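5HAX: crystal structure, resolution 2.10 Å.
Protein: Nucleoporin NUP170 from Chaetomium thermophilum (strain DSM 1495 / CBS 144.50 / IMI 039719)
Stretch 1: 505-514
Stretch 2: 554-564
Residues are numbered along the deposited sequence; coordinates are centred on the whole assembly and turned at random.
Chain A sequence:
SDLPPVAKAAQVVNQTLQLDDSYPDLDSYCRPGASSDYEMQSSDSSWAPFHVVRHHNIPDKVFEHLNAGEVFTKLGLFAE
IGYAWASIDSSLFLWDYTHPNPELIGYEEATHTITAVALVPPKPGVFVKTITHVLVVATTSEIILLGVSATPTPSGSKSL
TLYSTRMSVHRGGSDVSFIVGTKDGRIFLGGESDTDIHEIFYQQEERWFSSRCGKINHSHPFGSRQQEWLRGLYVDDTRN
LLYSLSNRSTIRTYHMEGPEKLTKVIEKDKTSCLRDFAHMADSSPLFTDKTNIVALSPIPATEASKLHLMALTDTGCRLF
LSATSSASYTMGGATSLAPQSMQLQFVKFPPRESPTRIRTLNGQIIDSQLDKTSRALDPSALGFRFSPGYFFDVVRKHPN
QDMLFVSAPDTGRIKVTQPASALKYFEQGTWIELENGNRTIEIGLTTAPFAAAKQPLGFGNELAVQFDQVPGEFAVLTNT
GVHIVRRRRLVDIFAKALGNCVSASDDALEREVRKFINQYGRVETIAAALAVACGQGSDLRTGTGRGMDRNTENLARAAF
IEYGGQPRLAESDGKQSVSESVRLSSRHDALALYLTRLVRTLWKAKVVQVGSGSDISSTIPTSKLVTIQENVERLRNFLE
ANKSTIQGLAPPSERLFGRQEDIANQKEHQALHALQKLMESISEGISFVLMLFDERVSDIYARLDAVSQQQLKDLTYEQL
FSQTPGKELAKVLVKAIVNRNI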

# COMPACT_ATOMS: atom_id res chain seq x y z
N SER A 505 -25.19 28.49 -1.59
CA SER A 505 -25.13 29.60 -2.53
C SER A 505 -24.02 29.40 -3.56
O SER A 505 -23.22 28.46 -3.49
CB SER A 505 -24.90 30.91 -1.78
OG SER A 505 -23.67 30.89 -1.08
N ASP A 506 -23.98 30.31 -4.53
CA ASP A 506 -22.87 30.36 -5.47
C ASP A 506 -21.55 30.59 -4.75
O ASP A 506 -20.51 30.06 -5.16
CB ASP A 506 -23.11 31.46 -6.50
CG ASP A 506 -22.36 31.24 -7.81
OD1 ASP A 506 -22.88 31.64 -8.87
OD2 ASP A 506 -21.25 30.68 -7.77
N ASP A 507 -21.57 31.37 -3.67
CA ASP A 507 -20.38 31.67 -2.90
C ASP A 507 -20.01 30.55 -1.93
O ASP A 507 -18.88 30.52 -1.44
CB ASP A 507 -20.58 32.97 -2.12
CG ASP A 507 -20.94 34.13 -3.02
OD1 ASP A 507 -20.83 35.29 -2.57
OD2 ASP A 507 -21.32 33.89 -4.19
N ALA A 508 -20.94 29.63 -1.64
CA ALA A 508 -20.63 28.51 -0.77
C ALA A 508 -19.68 27.53 -1.45
O ALA A 508 -18.77 26.99 -0.81
CB ALA A 508 -21.91 27.80 -0.36
N LEU A 509 -19.88 27.29 -2.74
CA LEU A 509 -18.96 26.44 -3.49
C LEU A 509 -17.59 27.09 -3.60
O LEU A 509 -16.56 26.45 -3.36
CB LEU A 509 -19.53 26.15 -4.88
CG LEU A 509 -18.62 25.33 -5.79
CD1 LEU A 509 -18.46 23.92 -5.22
CD2 LEU A 509 -19.15 25.31 -7.21
N GLU A 510 -17.56 28.37 -3.99
CA GLU A 510 -16.30 29.08 -4.14
C GLU A 510 -15.47 29.03 -2.85
O GLU A 510 -14.24 28.93 -2.90
CB GLU A 510 -16.57 30.53 -4.54
CG GLU A 510 -15.34 31.35 -4.85
CD GLU A 510 -15.67 32.79 -5.16
OE1 GLU A 510 -16.17 33.06 -6.27
OE2 GLU A 510 -15.44 33.66 -4.29
N ARG A 511 -16.14 29.08 -1.70
CA ARG A 511 -15.43 29.01 -0.43
C ARG A 511 -14.82 27.63 -0.22
O ARG A 511 -13.64 27.51 0.14
CB ARG A 511 -16.38 29.35 0.72
CG ARG A 511 -15.68 29.68 2.02
CD ARG A 511 -16.22 28.86 3.19
NE ARG A 511 -17.68 28.82 3.22
CZ ARG A 511 -18.45 29.84 3.56
NH1 ARG A 511 -17.91 31.01 3.89
NH2 ARG A 511 -19.77 29.71 3.55
N GLU A 512 -15.61 26.58 -0.44
CA GLU A 512 -15.10 25.22 -0.29
C GLU A 512 -13.99 24.94 -1.30
O GLU A 512 -13.00 24.28 -0.97
CB GLU A 512 -16.25 24.22 -0.46
CG GLU A 512 -16.00 22.87 0.20
CD GLU A 512 -16.06 22.93 1.71
OE1 GLU A 512 -16.45 23.99 2.25
OE2 GLU A 512 -15.71 21.92 2.36
N VAL A 513 -14.14 25.44 -2.52
CA VAL A 513 -13.12 25.23 -3.55
C VAL A 513 -11.81 25.90 -3.16
O VAL A 513 -10.72 25.39 -3.46
CB VAL A 513 -13.64 25.74 -4.92
CG1 VAL A 513 -12.49 25.88 -5.92
CG2 VAL A 513 -14.71 24.81 -5.46
N ARG A 514 -11.89 27.06 -2.51
CA ARG A 514 -10.67 27.77 -2.14
C ARG A 514 -9.88 27.01 -1.09
O ARG A 514 -8.64 27.10 -1.07
CB ARG A 514 -11.01 29.18 -1.65
CG ARG A 514 -9.82 30.13 -1.65
CD ARG A 514 -10.25 31.57 -1.40
NE ARG A 514 -11.21 32.05 -2.39
CZ ARG A 514 -11.54 33.32 -2.57
NH1 ARG A 514 -10.98 34.27 -1.82
NH2 ARG A 514 -12.42 33.66 -3.50
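Stretch 2 554-564: NLARAAFIEYG

Stretch 2 is helical from Asn-554 to Glu-562, the closing part of a helix that begins earlier in the chain. Its backbone hydrogen bonds run in the regular i to i+4 pattern, from Ala-558 N to Asn-554 O (2.9 Å) through Tyr-563 N to Ala-559 O (3.2 Å). Tyr-563 is the first residue to leave helical phi/psi, at -115/15, and Gly-564 follows it.

This helix crosses helix 506-514 of stretch 1 steeply. The angle between the N-to-C directions is 74°, with a signed crossing angle of -74°. The axes come no closer than 11.3 Å. At that spacing the backbones stay apart, and the nearest CA atoms are those of Val-513 and Ala-559, 7.8 Å from each other. Side chains fill the gap, and the two stretches together bury 315 Å².

The row that points its CA-to-CB bonds toward stretch 1 includes Leu-555, Ala-559 and Tyr-563, spaced one helical turn apart. Leu-555 and Tyr-563 are the bumps. The small Ala-559 leaves a shallow dip between them. Leu-509 is the matching bump on stretch 1. Its CD2 lies 3.6 Å from Leu-555 CD2, 4.3 Å from Ala-559 CB and 3.9 Å from Tyr-563 CE2. One methyl thus meets all three residues of the row, set over the alanine with a larger side chain at either end.

Val-513 lies one turn beyond Leu-509 and also faces stretch 2. Its CG2 is 4.4 Å from Ala-559 CB and 4.1 Å from Tyr-563 CE2, a looser fit than that of Leu-509 with Leu-555.

Tyr-563 has the largest area covered by stretch 1. Its chi1 is m, at -46°. Leu-509 CD2 meets the ring at its edge, near the ring plane. The ring reaches along the first turns of helix 506-514, and its hydroxyl ends beside Glu-510, with Tyr-563 OH 3.4 Å from Glu-510 CB. Tyr-563 OH is also 3.4 Å from Glu-510 N, but the angle is poor and no hydrogen bond forms. Asp-506 borders the same spot, its O 4.0 Å from Tyr-563 OH.

No hydrogen bond joins the two stretches, so they meet by packing. Stretch 1 has two polar side-chain links within itself. Ser-505 caps its helix through a weak bond from Ala-508 N to Ser-505 OG (3.1 Å). One turn apart, Arg-514 NH2 and Glu-510 OE2 form a salt bridge at 3.1 Å.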

# COMPACT_ATOMS: atom_id res chain seq x y z
N ASN A 554 -22.86 17.57 -11.28
CA ASN A 554 -23.16 18.85 -11.92
C ASN A 554 -22.45 19.99 -11.21
O ASN A 554 -22.02 20.96 -11.85
CB ASN A 554 -24.67 19.08 -11.95
CG ASN A 554 -25.36 18.25 -13.02
OD1 ASN A 554 -24.79 17.97 -14.07
ND2 ASN A 554 -26.60 17.86 -12.76
N LEU A 555 -22.33 19.91 -9.88
CA LEU A 555 -21.52 20.89 -9.15
C LEU A 555 -20.06 20.79 -9.56
O LEU A 555 -19.39 21.81 -9.75
CB LEU A 555 -21.66 20.67 -7.64
CG LEU A 555 -22.54 21.66 -6.87
CD1 LEU A 555 -22.61 21.24 -5.41
CD2 LEU A 555 -22.01 23.07 -6.99
N ALA A 556 -19.55 19.56 -9.69
CA ALA A 556 -18.18 19.37 -10.15
C ALA A 556 -17.97 19.97 -11.53
O ALA A 556 -16.94 20.60 -11.80
CB ALA A 556 -17.83 17.88 -10.14
N ARG A 557 -18.94 19.78 -12.43
CA ARG A 557 -18.89 20.44 -13.73
C ARG A 557 -18.83 21.95 -13.58
O ARG A 557 -18.05 22.63 -14.25
CB ARG A 557 -20.10 20.04 -14.58
CG ARG A 557 -20.29 20.88 -15.84
CD ARG A 557 -21.54 20.48 -16.61
NE ARG A 557 -22.76 20.67 -15.82
CZ ARG A 557 -23.99 20.48 -16.29
NH1 ARG A 557 -24.18 20.09 -17.55
NH2 ARG A 557 -25.04 20.68 -15.50
N ALA A 558 -19.67 22.50 -12.69
CA ALA A 558 -19.69 23.95 -12.49
C ALA A 558 -18.35 24.46 -11.97
O ALA A 558 -17.91 25.55 -12.34
CB ALA A 558 -20.82 24.33 -11.54
N ALA A 559 -17.70 23.68 -11.10
CA ALA A 559 -16.40 24.09 -10.58
C ALA A 559 -15.33 24.02 -11.65
O ALA A 559 -14.43 24.86 -11.70
CB ALA A 559 -16.03 23.21 -9.38
N PHE A 560 -15.41 23.01 -12.52
CA PHE A 560 -14.43 22.87 -13.60
C PHE A 560 -14.51 24.05 -14.56
O PHE A 560 -13.48 24.54 -15.05
CB PHE A 560 -14.68 21.55 -14.34
CG PHE A 560 -13.70 21.26 -15.43
CD1 PHE A 560 -14.07 21.38 -16.76
CD2 PHE A 560 -12.41 20.86 -15.14
CE1 PHE A 560 -13.17 21.10 -17.77
CE2 PHE A 560 -11.50 20.58 -16.15
CZ PHE A 560 -11.88 20.70 -17.47
N ILE A 561 -15.72 24.54 -14.84
CA ILE A 561 -15.91 25.67 -15.75
C ILE A 561 -15.53 26.97 -15.07
O ILE A 561 -14.71 27.75 -15.58
CB ILE A 561 -17.37 25.70 -16.25
CG1 ILE A 561 -17.65 24.48 -17.13
CG2 ILE A 561 -17.65 26.99 -17.01
CD1 ILE A 561 -19.13 24.27 -17.42
N GLU A 562 -16.11 27.24 -13.90
CA GLU A 562 -16.05 28.57 -13.30
C GLU A 562 -14.66 28.92 -12.78
O GLU A 562 -14.27 30.09 -12.81
CB GLU A 562 -17.07 28.68 -12.17
CG GLU A 562 -18.52 28.69 -12.63
CD GLU A 562 -18.93 30.01 -13.26
OE1 GLU A 562 -19.54 29.99 -14.34
OE2 GLU A 562 -18.64 31.07 -12.65
N TYR A 563 -13.90 27.94 -12.29
CA TYR A 563 -12.63 28.19 -11.62
C TYR A 563 -11.44 27.62 -12.38
O TYR A 563 -10.35 27.52 -11.82
CB TYR A 563 -12.67 27.62 -10.20
CG TYR A 563 -13.94 27.96 -9.45
CD1 TYR A 563 -14.23 29.27 -9.08
CD2 TYR A 563 -14.85 26.97 -9.10
CE1 TYR A 563 -15.39 29.58 -8.39
CE2 TYR A 563 -16.01 27.27 -8.41
CZ TYR A 563 -16.27 28.57 -8.06
OH TYR A 563 -17.43 28.87 -7.37
N GLY A 564 -11.63 27.27 -13.66
CA GLY A 564 -10.56 26.69 -14.45
C GLY A 564 -9.52 27.67 -14.96
O GLY A 564 -8.52 27.24 -15.53